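Long-range contacts in alternansucrase (Leuconostoc mesenteroides, PDB 6HVG), which belongs to glycoside hydrolase family 70, the large multidomain bacterial enzymes with a barrel-type catalytic domain, and carries choline-binding-type repeats and a bound calcium ion: residues 449-454 with 475-480; 453-458 with 466-471; 1065-1070 with 1139-1144; 1079-1084 with 1149-1154. One frame throughout, in Å; residues are numbered along the deposited sequence.

How the interactions relate
Reading from the N terminus, helix 447-462 comes first and takes part in two contacts. Interaction 2 closes the short loop by which the chain turns back along that helix; interaction 1 closes a slightly longer one, pairing the helix with helix 474-495. The shorter closure nests in the longer, and the two share Y453 and L454. Nearly 600 residues later the chain builds two consecutive helix-strand units of the catalytic barrel. Interaction 3 joins their helices and interaction 4 their strands, so these two contacts cross along the chain, and they touch through I1067, F1082, L1084, I1142 and A1152. The centres of the two groups lie about 64 to 66 Å apart.

Interaction 1 of 4, residues 449-454 with 475-480; sequences TQANYL and KTLNDA
L477 sits between Q450 and L454, and these three residues carry the packing of two consecutive helices, 447-462 and 474-495, that run in the same general direction. Over these short segments their axes differ by 36° and come no closer than 10.2 Å, a spacing that leaves room for the leucine and glutamine side chains between them. L454 reaches across with both methyls. Its CD1 meets L477 CD2 at 3.7 Å and also approaches the methyl of A480, while CD2 rests on the backbone carbonyl of A480. A451 adds its CB, 4.1 Å from L477 CD2. A481 and I484, further along helix 474-495, continue this apolar seam around L454.

Q450 adds the polar element. Its CG stands anti to the backbone N (chi1 -178°) and the chain beyond it is extended, which carries the amide over to the other helix. On the way CD passes 3.7 Å from L477 CB. The two amides, of Q450 and N478, have their planes 31° apart, and the side chains cross at about a right angle. Q474 steadies both of them: it donates to Q450 OE1 and, weakly, to N478 OD1, while N478 ND2 finds Q385. With the bond to N478, both polar atoms of the buried glutamine amide are held. In that bond Q450 NE2 donates to N478 OD1 at 2.8 Å, nearly straight, with the acceptor almost in the plane of the glutamine amide and the donor tilted from the plane of the asparagine carbonyl.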
loop_
_atom_site.group_PDB
_atom_site.type_symbol
_atom_site.label_atom_id
_atom_site.label_comp_id
_atom_site.label_asym_id
_atom_site.label_seq_id
_atom_site.Cartn_x
_atom_site.Cartn_y
_atom_site.Cartn_z
ATOM N N THR A 449 -26.212 14.994 -17.145
ATOM C CA THR A 449 -26.213 13.592 -17.471
ATOM C C THR A 449 -27.047 13.335 -18.709
ATOM O O THR A 449 -26.656 12.569 -19.578
ATOM C CB THR A 449 -26.774 12.751 -16.326
ATOM O OG1 THR A 449 -26.082 13.053 -15.121
ATOM C CG2 THR A 449 -26.584 11.254 -16.621
ATOM N N GLN A 450 -28.207 13.967 -18.806
ATOM C CA GLN A 450 -29.049 13.790 -19.991
ATOM C C GLN A 450 -28.292 14.186 -21.246
ATOM O O GLN A 450 -28.332 13.473 -22.234
ATOM C CB GLN A 450 -30.346 14.608 -19.882
ATOM C CG GLN A 450 -31.290 14.437 -21.065
ATOM C CD GLN A 450 -32.703 14.835 -20.756
ATOM O OE1 GLN A 450 -32.993 15.341 -19.669
ATOM N NE2 GLN A 450 -33.602 14.668 -21.728
ATOM N N ALA A 451 -27.635 15.341 -21.204
ATOM C CA ALA A 451 -26.908 15.845 -22.364
ATOM C C ALA A 451 -25.742 14.929 -22.716
ATOM O O ALA A 451 -25.427 14.737 -23.901
ATOM C CB ALA A 451 -26.417 17.259 -22.126
ATOM N N ASN A 452 -25.097 14.378 -21.690
ATOM C CA ASN A 452 -23.969 13.474 -21.917
ATOM C C ASN A 452 -24.431 12.150 -22.525
ATOM O O ASN A 452 -23.800 11.645 -23.452
ATOM C CB ASN A 452 -23.186 13.228 -20.629
ATOM C CG ASN A 452 -22.375 14.434 -20.194
ATOM O OD1 ASN A 452 -22.111 15.333 -20.972
ATOM N ND2 ASN A 452 -21.957 14.441 -18.948
ATOM N N TYR A 453 -25.531 11.609 -22.016
ATOM C CA TYR A 453 -26.131 10.410 -22.577
ATOM C C TYR A 453 -26.433 10.611 -24.052
ATOM O O TYR A 453 -26.080 9.776 -24.862
ATOM C CB TYR A 453 -27.418 10.050 -21.836
ATOM C CG TYR A 453 -28.325 9.078 -22.568
ATOM C CD1 TYR A 453 -28.148 7.705 -22.459
ATOM C CD2 TYR A 453 -29.360 9.527 -23.351
ATOM C CE1 TYR A 453 -28.984 6.814 -23.116
ATOM C CE2 TYR A 453 -30.206 8.648 -24.020
ATOM C CZ TYR A 453 -30.023 7.296 -23.898
ATOM O OH TYR A 453 -30.873 6.458 -24.576
ATOM N N LEU A 454 -27.079 11.724 -24.392
ATOM C CA LEU A 454 -27.459 12.016 -25.771
ATOM C C LEU A 454 -26.255 12.111 -26.679
ATOM O O LEU A 454 -26.251 11.497 -27.749
ATOM C CB LEU A 454 -28.251 13.324 -25.873
ATOM C CG LEU A 454 -29.614 13.287 -25.202
ATOM C CD1 LEU A 454 -30.180 14.688 -25.157
ATOM C CD2 LEU A 454 -30.597 12.361 -25.916
ATOM N N LYS A 475 -36.743 20.883 -23.137
ATOM C CA LYS A 475 -37.600 20.421 -24.230
ATOM C C LYS A 475 -36.750 19.817 -25.346
ATOM O O LYS A 475 -37.039 18.731 -25.822
ATOM C CB LYS A 475 -38.406 21.599 -24.756
ATOM C CG LYS A 475 -39.240 21.338 -26.013
ATOM C CD LYS A 475 -40.651 20.883 -25.690
ATOM C CE LYS A 475 -41.514 20.787 -26.940
ATOM N NZ LYS A 475 -41.048 19.674 -27.813
ATOM N N THR A 476 -35.688 20.520 -25.743
ATOM C CA THR A 476 -34.784 20.059 -26.781
ATOM C C THR A 476 -34.138 18.729 -26.407
ATOM O O THR A 476 -34.043 17.845 -27.248
ATOM C CB THR A 476 -33.674 21.087 -27.062
ATOM O OG1 THR A 476 -34.264 22.326 -27.486
ATOM C CG2 THR A 476 -32.715 20.576 -28.152
ATOM N N LEU A 477 -33.711 18.579 -25.153
ATOM C CA LEU A 477 -33.048 17.355 -24.717
ATOM C C LEU A 477 -33.998 16.170 -24.747
ATOM O O LEU A 477 -33.628 15.089 -25.206
ATOM C CB LEU A 477 -32.478 17.518 -23.313
ATOM C CG LEU A 477 -31.356 18.551 -23.129
ATOM C CD1 LEU A 477 -31.155 18.787 -21.648
ATOM C CD2 LEU A 477 -30.061 18.094 -23.760
ATOM N N ASN A 478 -35.222 16.378 -24.288
ATOM C CA ASN A 478 -36.241 15.324 -24.309
ATOM C C ASN A 478 -36.639 14.916 -25.731
ATOM O O ASN A 478 -36.842 13.738 -26.000
ATOM C CB ASN A 478 -37.471 15.759 -23.502
ATOM C CG ASN A 478 -37.208 15.804 -22.002
ATOM O OD1 ASN A 478 -36.326 15.125 -21.520
ATOM N ND2 ASN A 478 -37.966 16.594 -21.278
ATOM N N ASP A 479 -36.748 15.888 -26.638
ATOM C CA ASP A 479 -37.001 15.595 -28.062
ATOM C C ASP A 479 -35.850 14.756 -28.637
ATOM O O ASP A 479 -36.076 13.813 -29.393
ATOM C CB ASP A 479 -37.136 16.888 -28.885
ATOM C CG ASP A 479 -38.459 17.593 -28.676
ATOM O OD1 ASP A 479 -39.364 17.012 -28.045
ATOM O OD2 ASP A 479 -38.605 18.749 -29.150
ATOM N N ALA A 480 -34.617 15.114 -28.272
ATOM C CA ALA A 480 -33.429 14.403 -28.723
ATOM C C ALA A 480 -33.338 13.005 -28.123
ATOM O O ALA A 480 -32.824 12.099 -28.764
ATOM C CB ALA A 480 -32.177 15.196 -28.393
#

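Interaction 2 of 4, residues 453-458 with 466-471; sequences YLNFMS and TTYTAA
N455 reaches from helix 447-462 to the backbone of Y468, pinning the loop that turns back along the helix before helix 474-495 begins. This is helix-to-loop packing in which one side-chain amide faces both the N-H and the C=O of a single residue, the first bond being the less certain. Starting at the root, N455 CB lies 3.6 Å from T466 O. CG stands beside the backbone N and anti to the carbonyl carbon (chi1 -67°), which leads the amide out to the loop. At the tip, OD1 accepts from Y468 N at 3.0 Å, although OD1 is modelled too near T466 O for its exact place to be trusted. The hydroxyl of T466 also lies close to OD1 and to S458 OG. S458 OG has a firmer partner in I464 O, between the two segments.

Beside this polar patch the ring of Y468 meets L454. CB of the leucine approaches the ring edge in its plane, and CD1 lies 3.8 Å from CD2 of the tyrosine. One face of the same ring takes T466 CB. A480 of helix 474-495 touches the ring, while A451 lies against the base of the tyrosine, so Y468 sits between the two helices. The second arm of the amide is N455 ND2, which donates to Y468 O at 3.1 Å; it approaches in the carbonyl plane on a lone pair, while that oxygen lies 27° out of the asparagine amide plane.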
loop_
_atom_site.group_PDB
_atom_site.type_symbol
_atom_site.label_atom_id
_atom_site.label_comp_id
_atom_site.label_asym_id
_atom_site.label_seq_id
_atom_site.Cartn_x
_atom_site.Cartn_y
_atom_site.Cartn_z
ATOM N N TYR A 453 -25.531 11.609 -22.016
ATOM C CA TYR A 453 -26.131 10.410 -22.577
ATOM C C TYR A 453 -26.433 10.611 -24.052
ATOM O O TYR A 453 -26.080 9.776 -24.862
ATOM C CB TYR A 453 -27.418 10.050 -21.836
ATOM C CG TYR A 453 -28.325 9.078 -22.568
ATOM C CD1 TYR A 453 -28.148 7.705 -22.459
ATOM C CD2 TYR A 453 -29.360 9.527 -23.351
ATOM C CE1 TYR A 453 -28.984 6.814 -23.116
ATOM C CE2 TYR A 453 -30.206 8.648 -24.020
ATOM C CZ TYR A 453 -30.023 7.296 -23.898
ATOM O OH TYR A 453 -30.873 6.458 -24.576
ATOM N N LEU A 454 -27.079 11.724 -24.392
ATOM C CA LEU A 454 -27.459 12.016 -25.771
ATOM C C LEU A 454 -26.255 12.111 -26.679
ATOM O O LEU A 454 -26.251 11.497 -27.749
ATOM C CB LEU A 454 -28.251 13.324 -25.873
ATOM C CG LEU A 454 -29.614 13.287 -25.202
ATOM C CD1 LEU A 454 -30.180 14.688 -25.157
ATOM C CD2 LEU A 454 -30.597 12.361 -25.916
ATOM N N ASN A 455 -25.231 12.843 -26.246
ATOM C CA ASN A 455 -24.001 12.952 -27.025
ATOM C C ASN A 455 -23.284 11.595 -27.192
ATOM O O ASN A 455 -22.774 11.295 -28.262
ATOM C CB ASN A 455 -23.041 13.946 -26.388
ATOM C CG ASN A 455 -23.548 15.353 -26.440
ATOM O OD1 ASN A 455 -24.523 15.651 -27.119
ATOM N ND2 ASN A 455 -22.891 16.235 -25.729
ATOM N N PHE A 456 -23.243 10.785 -26.138
ATOM C CA PHE A 456 -22.594 9.480 -26.198
ATOM C C PHE A 456 -23.309 8.511 -27.163
ATOM O O PHE A 456 -22.666 7.882 -27.999
ATOM C CB PHE A 456 -22.517 8.882 -24.800
ATOM C CG PHE A 456 -21.821 7.559 -24.732
ATOM C CD1 PHE A 456 -20.447 7.500 -24.607
ATOM C CD2 PHE A 456 -22.543 6.373 -24.710
ATOM C CE1 PHE A 456 -19.798 6.281 -24.500
ATOM C CE2 PHE A 456 -21.902 5.150 -24.625
ATOM C CZ PHE A 456 -20.526 5.112 -24.540
ATOM N N MET A 457 -24.627 8.390 -27.044
ATOM C CA MET A 457 -25.402 7.492 -27.905
ATOM C C MET A 457 -25.383 7.941 -29.360
ATOM O O MET A 457 -25.305 7.101 -30.259
ATOM C CB MET A 457 -26.848 7.392 -27.444
ATOM C CG MET A 457 -27.017 6.760 -26.074
ATOM S SD MET A 457 -26.856 4.970 -26.036
ATOM C CE MET A 457 -25.360 4.821 -25.099
ATOM N N SER A 458 -25.443 9.256 -29.578
ATOM C CA SER A 458 -25.249 9.855 -30.897
ATOM C C SER A 458 -23.964 9.412 -31.601
ATOM O O SER A 458 -23.981 9.106 -32.799
ATOM C CB SER A 458 -25.183 11.380 -30.768
ATOM O OG SER A 458 -26.454 11.950 -30.844
ATOM N N THR A 466 -24.585 15.144 -31.661
ATOM C CA THR A 466 -25.030 16.360 -31.035
ATOM C C THR A 466 -24.046 16.826 -29.983
ATOM O O THR A 466 -23.487 16.031 -29.232
ATOM C CB THR A 466 -26.442 16.186 -30.404
ATOM O OG1 THR A 466 -26.467 15.032 -29.538
ATOM C CG2 THR A 466 -27.511 16.025 -31.485
ATOM N N THR A 467 -23.835 18.130 -29.949
ATOM C CA THR A 467 -23.126 18.791 -28.862
ATOM C C THR A 467 -24.164 19.379 -27.938
ATOM O O THR A 467 -24.647 20.479 -28.146
ATOM C CB THR A 467 -22.254 19.941 -29.395
ATOM O OG1 THR A 467 -21.755 19.605 -30.697
ATOM C CG2 THR A 467 -21.109 20.227 -28.419
ATOM N N TYR A 468 -24.548 18.637 -26.926
ATOM C CA TYR A 468 -25.457 19.168 -25.947
ATOM C C TYR A 468 -24.797 19.452 -24.611
ATOM O O TYR A 468 -23.971 18.693 -24.154
ATOM C CB TYR A 468 -26.632 18.204 -25.788
ATOM C CG TYR A 468 -27.616 18.195 -26.942
ATOM C CD1 TYR A 468 -28.008 19.378 -27.577
ATOM C CD2 TYR A 468 -28.207 16.995 -27.360
ATOM C CE1 TYR A 468 -28.934 19.350 -28.613
ATOM C CE2 TYR A 468 -29.105 16.959 -28.402
ATOM C CZ TYR A 468 -29.474 18.129 -29.024
ATOM O OH TYR A 468 -30.411 18.086 -30.047
ATOM N N THR A 469 -25.159 20.572 -24.013
ATOM C CA THR A 469 -24.659 20.976 -22.715
ATOM C C THR A 469 -25.852 20.976 -21.775
ATOM O O THR A 469 -27.009 20.863 -22.193
ATOM C CB THR A 469 -24.008 22.369 -22.798
ATOM O OG1 THR A 469 -23.152 22.359 -23.921
ATOM C CG2 THR A 469 -23.143 22.697 -21.595
ATOM N N ALA A 470 -25.551 21.007 -20.496
ATOM C CA ALA A 470 -26.566 21.161 -19.475
ATOM C C ALA A 470 -27.404 22.419 -19.727
ATOM O O ALA A 470 -28.544 22.490 -19.322
ATOM C CB ALA A 470 -25.895 21.198 -18.110
ATOM N N ALA A 471 -26.833 23.401 -20.410
ATOM C CA ALA A 471 -27.547 24.641 -20.731
ATOM C C ALA A 471 -28.645 24.500 -21.787
ATOM O O ALA A 471 -29.513 25.365 -21.895
ATOM C CB ALA A 471 -26.555 25.720 -21.159
#

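Interaction 3 of 4, residues 1065-1070 with 1139-1144; sequences VVIATK and RNAIEA
A1068 and A1144 meet where helices 1063-1075 and 1135-1147 come together: CB of A1144 lies 3.8 Å from CA of A1068, and the two methyls are 4.1 Å apart. A1141, one turn earlier on its helix, fills the next position. Its CA is 4.6 Å from CA of A1068, so backbone approaches backbone with little side chain between. With three alanines at the interface, the axes of these short segments close to 8.1 Å at an angle of 23°. The contact is wholly apolar in its side chains, and no hydrogen bond crosses it.

At the margins, I1067 turns CG2 onto the methyl of A1141, a looser touch at 4.4 Å, and A1068 CB comes within 4.2 Å of the backbone oxygen of N1140. That asparagine lies alongside the contact, its own OD1 engaged by Q1136.

Further out, bonds within each helix and packing against helix 603-608 surround the pair. T1069 OG1 donates to V1066 O at 3.1 Å, and the same carbonyl accepts the helical bond from K1070 N. On the partner helix R1139 forms a salt bridge with D1135, while its side chain packs on F603 and T607 of helix 603-608; A1144 O is met by the side-chain amide of N1148.

Outside the pair, I1067 reaches Y836 and L1084, and I1142 reaches F615 and A1152. The two helices thus lie side by side in the outer layer of the catalytic barrel, resting on adjacent strands 1081-1083 and 1151-1156, with helix 603-608 beside the second of them.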
loop_
_atom_site.group_PDB
_atom_site.type_symbol
_atom_site.label_atom_id
_atom_site.label_comp_id
_atom_site.label_asym_id
_atom_site.label_seq_id
_atom_site.Cartn_x
_atom_site.Cartn_y
_atom_site.Cartn_z
ATOM N N VAL A 1065 1.452 -32.924 -2.032
ATOM C CA VAL A 1065 1.919 -34.239 -2.459
ATOM C C VAL A 1065 3.413 -34.329 -2.187
ATOM O O VAL A 1065 3.883 -35.260 -1.531
ATOM C CB VAL A 1065 1.620 -34.492 -3.953
ATOM C CG1 VAL A 1065 2.319 -35.756 -4.443
ATOM C CG2 VAL A 1065 0.108 -34.586 -4.192
ATOM N N VAL A 1066 4.147 -33.329 -2.654
ATOM C CA VAL A 1066 5.595 -33.250 -2.413
ATOM C C VAL A 1066 5.933 -33.272 -0.916
ATOM O O VAL A 1066 6.848 -33.967 -0.517
ATOM C CB VAL A 1066 6.233 -32.022 -3.107
ATOM C CG1 VAL A 1066 7.687 -31.854 -2.716
ATOM C CG2 VAL A 1066 6.136 -32.176 -4.618
ATOM N N ILE A 1067 5.191 -32.539 -0.089
ATOM C CA ILE A 1067 5.458 -32.511 1.354
ATOM C C ILE A 1067 5.360 -33.922 1.937
ATOM O O ILE A 1067 6.193 -34.298 2.763
ATOM C CB ILE A 1067 4.533 -31.517 2.107
ATOM C CG1 ILE A 1067 4.890 -30.070 1.749
ATOM C CG2 ILE A 1067 4.647 -31.664 3.621
ATOM C CD1 ILE A 1067 3.808 -29.058 2.086
ATOM N N ALA A 1068 4.381 -34.709 1.487
ATOM C CA ALA A 1068 4.232 -36.084 1.949
ATOM C C ALA A 1068 5.441 -36.963 1.590
ATOM O O ALA A 1068 5.966 -37.658 2.460
ATOM C CB ALA A 1068 2.954 -36.695 1.406
ATOM N N THR A 1069 5.895 -36.927 0.341
ATOM C CA THR A 1069 7.066 -37.722 -0.036
ATOM C C THR A 1069 8.329 -37.254 0.714
ATOM O O THR A 1069 9.166 -38.076 1.066
ATOM C CB THR A 1069 7.326 -37.751 -1.569
ATOM O OG1 THR A 1069 7.773 -36.467 -2.017
ATOM C CG2 THR A 1069 6.062 -38.147 -2.353
ATOM N N LYS A 1070 8.436 -35.956 0.994
ATOM C CA LYS A 1070 9.653 -35.352 1.581
ATOM C C LYS A 1070 9.646 -35.101 3.115
ATOM O O LYS A 1070 10.588 -34.516 3.647
ATOM C CB LYS A 1070 9.952 -34.019 0.870
ATOM C CG LYS A 1070 11.049 -34.062 -0.178
ATOM C CD LYS A 1070 10.612 -34.664 -1.497
ATOM C CE LYS A 1070 11.726 -34.507 -2.537
ATOM N NZ LYS A 1070 13.036 -35.125 -2.110
ATOM N N ARG A 1139 -4.738 -33.844 3.794
ATOM C CA ARG A 1139 -4.819 -34.822 4.875
ATOM C C ARG A 1139 -3.630 -35.790 4.837
ATOM O O ARG A 1139 -3.104 -36.161 5.878
ATOM C CB ARG A 1139 -6.157 -35.567 4.833
ATOM C CG ARG A 1139 -7.348 -34.687 5.222
ATOM C CD ARG A 1139 -8.605 -35.498 5.508
ATOM N NE ARG A 1139 -9.055 -36.215 4.312
ATOM C CZ ARG A 1139 -9.829 -35.709 3.356
ATOM N NH1 ARG A 1139 -10.286 -34.469 3.421
ATOM N NH2 ARG A 1139 -10.140 -36.448 2.315
ATOM N N ASN A 1140 -3.192 -36.175 3.645
ATOM C CA ASN A 1140 -2.014 -37.032 3.503
ATOM C C ASN A 1140 -0.739 -36.296 3.913
ATOM O O ASN A 1140 0.155 -36.866 4.529
ATOM C CB ASN A 1140 -1.862 -37.561 2.054
ATOM C CG ASN A 1140 -2.968 -38.528 1.656
ATOM O OD1 ASN A 1140 -3.806 -38.923 2.476
ATOM N ND2 ASN A 1140 -2.998 -38.880 0.384
ATOM N N ALA A 1141 -0.654 -35.025 3.549
ATOM C CA ALA A 1141 0.495 -34.213 3.909
ATOM C C ALA A 1141 0.593 -34.067 5.422
ATOM O O ALA A 1141 1.676 -34.143 5.983
ATOM C CB ALA A 1141 0.390 -32.851 3.251
ATOM N N ILE A 1142 -0.534 -33.839 6.074
ATOM C CA ILE A 1142 -0.572 -33.641 7.513
ATOM C C ILE A 1142 -0.227 -34.937 8.251
ATOM O O ILE A 1142 0.542 -34.920 9.212
ATOM C CB ILE A 1142 -1.956 -33.088 7.957
ATOM C CG1 ILE A 1142 -2.056 -31.618 7.582
ATOM C CG2 ILE A 1142 -2.180 -33.234 9.459
ATOM C CD1 ILE A 1142 -3.449 -31.033 7.719
ATOM N N GLU A 1143 -0.799 -36.054 7.808
ATOM C CA GLU A 1143 -0.497 -37.364 8.400
ATOM C C GLU A 1143 1.004 -37.679 8.291
ATOM O O GLU A 1143 1.632 -38.052 9.283
ATOM C CB GLU A 1143 -1.313 -38.465 7.718
ATOM C CG GLU A 1143 -1.278 -39.811 8.417
ATOM C CD GLU A 1143 -2.222 -40.821 7.788
ATOM O OE1 GLU A 1143 -2.356 -40.808 6.542
ATOM O OE2 GLU A 1143 -2.806 -41.639 8.544
ATOM N N ALA A 1144 1.558 -37.493 7.092
ATOM C CA ALA A 1144 2.956 -37.715 6.832
ATOM C C ALA A 1144 3.840 -36.922 7.788
ATOM O O ALA A 1144 4.924 -37.389 8.187
ATOM C CB ALA A 1144 3.294 -37.375 5.388
#

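Interaction 4 of 4, residues 1079-1084 with 1149-1154; sequences ITSFEL and GMQAIA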
loop_
_atom_site.group_PDB
_atom_site.type_symbol
_atom_site.label_atom_id
_atom_site.label_comp_id
_atom_site.label_asym_id
_atom_site.label_seq_id
_atom_site.Cartn_x
_atom_site.Cartn_y
_atom_site.Cartn_z
ATOM N N ILE A 1079 12.968 -29.774 12.210
ATOM C CA ILE A 1079 11.699 -29.090 12.189
ATOM C C ILE A 1079 10.791 -29.872 13.102
ATOM O O ILE A 1079 10.655 -31.073 12.933
ATOM C CB ILE A 1079 11.063 -29.024 10.782
ATOM C CG1 ILE A 1079 11.668 -27.914 9.929
ATOM C CG2 ILE A 1079 9.578 -28.671 10.882
ATOM C CD1 ILE A 1079 13.163 -27.869 9.863
ATOM N N THR A 1080 10.202 -29.192 14.080
ATOM C CA THR A 1080 9.203 -29.798 14.939
ATOM C C THR A 1080 7.782 -29.343 14.602
ATOM O O THR A 1080 6.841 -30.007 15.006
ATOM C CB THR A 1080 9.483 -29.489 16.411
ATOM O OG1 THR A 1080 9.497 -28.074 16.612
ATOM C CG2 THR A 1080 10.803 -30.105 16.823
ATOM N N SER A 1081 7.635 -28.223 13.878
ATOM C CA SER A 1081 6.338 -27.794 13.317
ATOM C C SER A 1081 6.434 -27.241 11.893
ATOM O O SER A 1081 7.306 -26.446 11.583
ATOM C CB SER A 1081 5.682 -26.756 14.207
ATOM O OG SER A 1081 4.325 -26.587 13.824
ATOM N N PHE A 1082 5.518 -27.672 11.035
ATOM C CA PHE A 1082 5.495 -27.293 9.633
ATOM C C PHE A 1082 4.380 -26.285 9.409
ATOM O O PHE A 1082 3.196 -26.608 9.545
ATOM C CB PHE A 1082 5.252 -28.509 8.758
ATOM C CG PHE A 1082 5.723 -28.336 7.329
ATOM C CD1 PHE A 1082 4.993 -27.576 6.428
ATOM C CD2 PHE A 1082 6.888 -28.944 6.890
ATOM C CE1 PHE A 1082 5.428 -27.423 5.133
ATOM C CE2 PHE A 1082 7.323 -28.800 5.592
ATOM C CZ PHE A 1082 6.594 -28.045 4.712
ATOM N N GLU A 1083 4.751 -25.052 9.100
ATOM C CA GLU A 1083 3.762 -24.019 8.813
ATOM C C GLU A 1083 3.419 -24.129 7.356
ATOM O O GLU A 1083 4.227 -23.795 6.492
ATOM C CB GLU A 1083 4.291 -22.621 9.148
ATOM C CG GLU A 1083 3.224 -21.552 9.160
ATOM C CD GLU A 1083 3.795 -20.144 9.075
ATOM O OE1 GLU A 1083 4.780 -19.846 9.791
ATOM O OE2 GLU A 1083 3.263 -19.332 8.269
ATOM N N LEU A 1084 2.217 -24.640 7.090
ATOM C CA LEU A 1084 1.690 -24.801 5.727
ATOM C C LEU A 1084 0.999 -23.523 5.294
ATOM O O LEU A 1084 0.415 -22.827 6.112
ATOM C CB LEU A 1084 0.674 -25.945 5.674
ATOM C CG LEU A 1084 1.216 -27.355 5.877
ATOM C CD1 LEU A 1084 0.263 -28.195 6.677
ATOM C CD2 LEU A 1084 1.505 -28.035 4.554
ATOM N N GLY A 1149 6.851 -37.038 13.219
ATOM C CA GLY A 1149 6.935 -36.324 14.496
ATOM C C GLY A 1149 6.956 -34.820 14.384
ATOM O O GLY A 1149 7.495 -34.135 15.237
ATOM N N MET A 1150 6.346 -34.303 13.329
ATOM C CA MET A 1150 6.202 -32.860 13.134
ATOM C C MET A 1150 4.742 -32.462 13.239
ATOM O O MET A 1150 3.853 -33.230 12.887
ATOM C CB MET A 1150 6.702 -32.457 11.761
ATOM C CG MET A 1150 8.209 -32.472 11.635
ATOM S SD MET A 1150 8.760 -31.993 9.999
ATOM C CE MET A 1150 8.513 -33.530 9.126
ATOM N N GLN A 1151 4.514 -31.255 13.735
ATOM C CA GLN A 1151 3.189 -30.669 13.801
ATOM C C GLN A 1151 2.830 -29.923 12.526
ATOM O O GLN A 1151 3.693 -29.539 11.770
ATOM C CB GLN A 1151 3.111 -29.690 14.963
ATOM C CG GLN A 1151 3.244 -30.281 16.351
ATOM C CD GLN A 1151 3.255 -29.199 17.400
ATOM O OE1 GLN A 1151 2.609 -28.148 17.245
ATOM N NE2 GLN A 1151 3.978 -29.436 18.478
ATOM N N ALA A 1152 1.542 -29.708 12.310
ATOM C CA ALA A 1152 1.065 -28.936 11.160
ATOM C C ALA A 1152 0.327 -27.689 11.632
ATOM O O ALA A 1152 -0.619 -27.754 12.451
ATOM C CB ALA A 1152 0.152 -29.782 10.276
ATOM N N ILE A 1153 0.754 -26.547 11.111
ATOM C CA ILE A 1153 0.150 -25.259 11.471
ATOM C C ILE A 1153 -0.850 -24.814 10.420
ATOM O O ILE A 1153 -0.539 -24.758 9.230
ATOM C CB ILE A 1153 1.218 -24.162 11.672
ATOM C CG1 ILE A 1153 1.911 -24.341 13.013
ATOM C CG2 ILE A 1153 0.599 -22.792 11.656
ATOM C CD1 ILE A 1153 3.229 -23.603 13.086
ATOM N N ALA A 1154 -2.045 -24.484 10.884
ATOM C CA ALA A 1154 -3.099 -23.934 10.042
ATOM C C ALA A 1154 -3.018 -22.422 10.036
ATOM O O ALA A 1154 -2.915 -21.822 11.088
ATOM C CB ALA A 1154 -4.457 -24.361 10.589
HETATM O O HOH W 1 2.004 -26.507 15.426
#
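S1081 and Q1151, paired neighbours on one face of a parallel sheet, are joined by a water as well as by direct packing: S1081 OG donates to it at 2.8 Å, and it donates onward to Q1151 OE1. The serine oxygen is swung anti to its backbone N (chi1 -167°) and also lies 3.3 Å from I1153 CD1, so it borders both water and methyl. The glutamine amide is held further by L655, which donates to OE1, and by N652, whose carbonyl receives NE2.

The backbones zip in the regular parallel pattern. Q1151 N donates to T1080 O, F1082 N to Q1151 O and I1153 N to F1082 O; the last rung, L1084 N to I1153 O, is weak at 3.5 Å. On the face of S1081 and Q1151, E1083 CG leans against I1153 CG2 at 3.8 Å while its carboxylate pairs with R823. The other face carries F1082 and A1152. L1084 CD1 comes within 3.9 Å of the A1152 methyl, and F1082 meets F1074 and Y1046 edge-to-face.

Just before the strands begin, M1150 crosses I1079 obliquely, its SD 3.5 Å from I1079 CG2. G1149, with positive phi, is the C-prime residue of the Schellman motif that ends helix 1135-1147. Neighbouring strands 1045-1047 and 617-620 continue the sheet on either side, as expected of the circularly permuted (β/α)8 barrel of glycoside hydrolase family 70, with F1082 and A1152 turned to its helices.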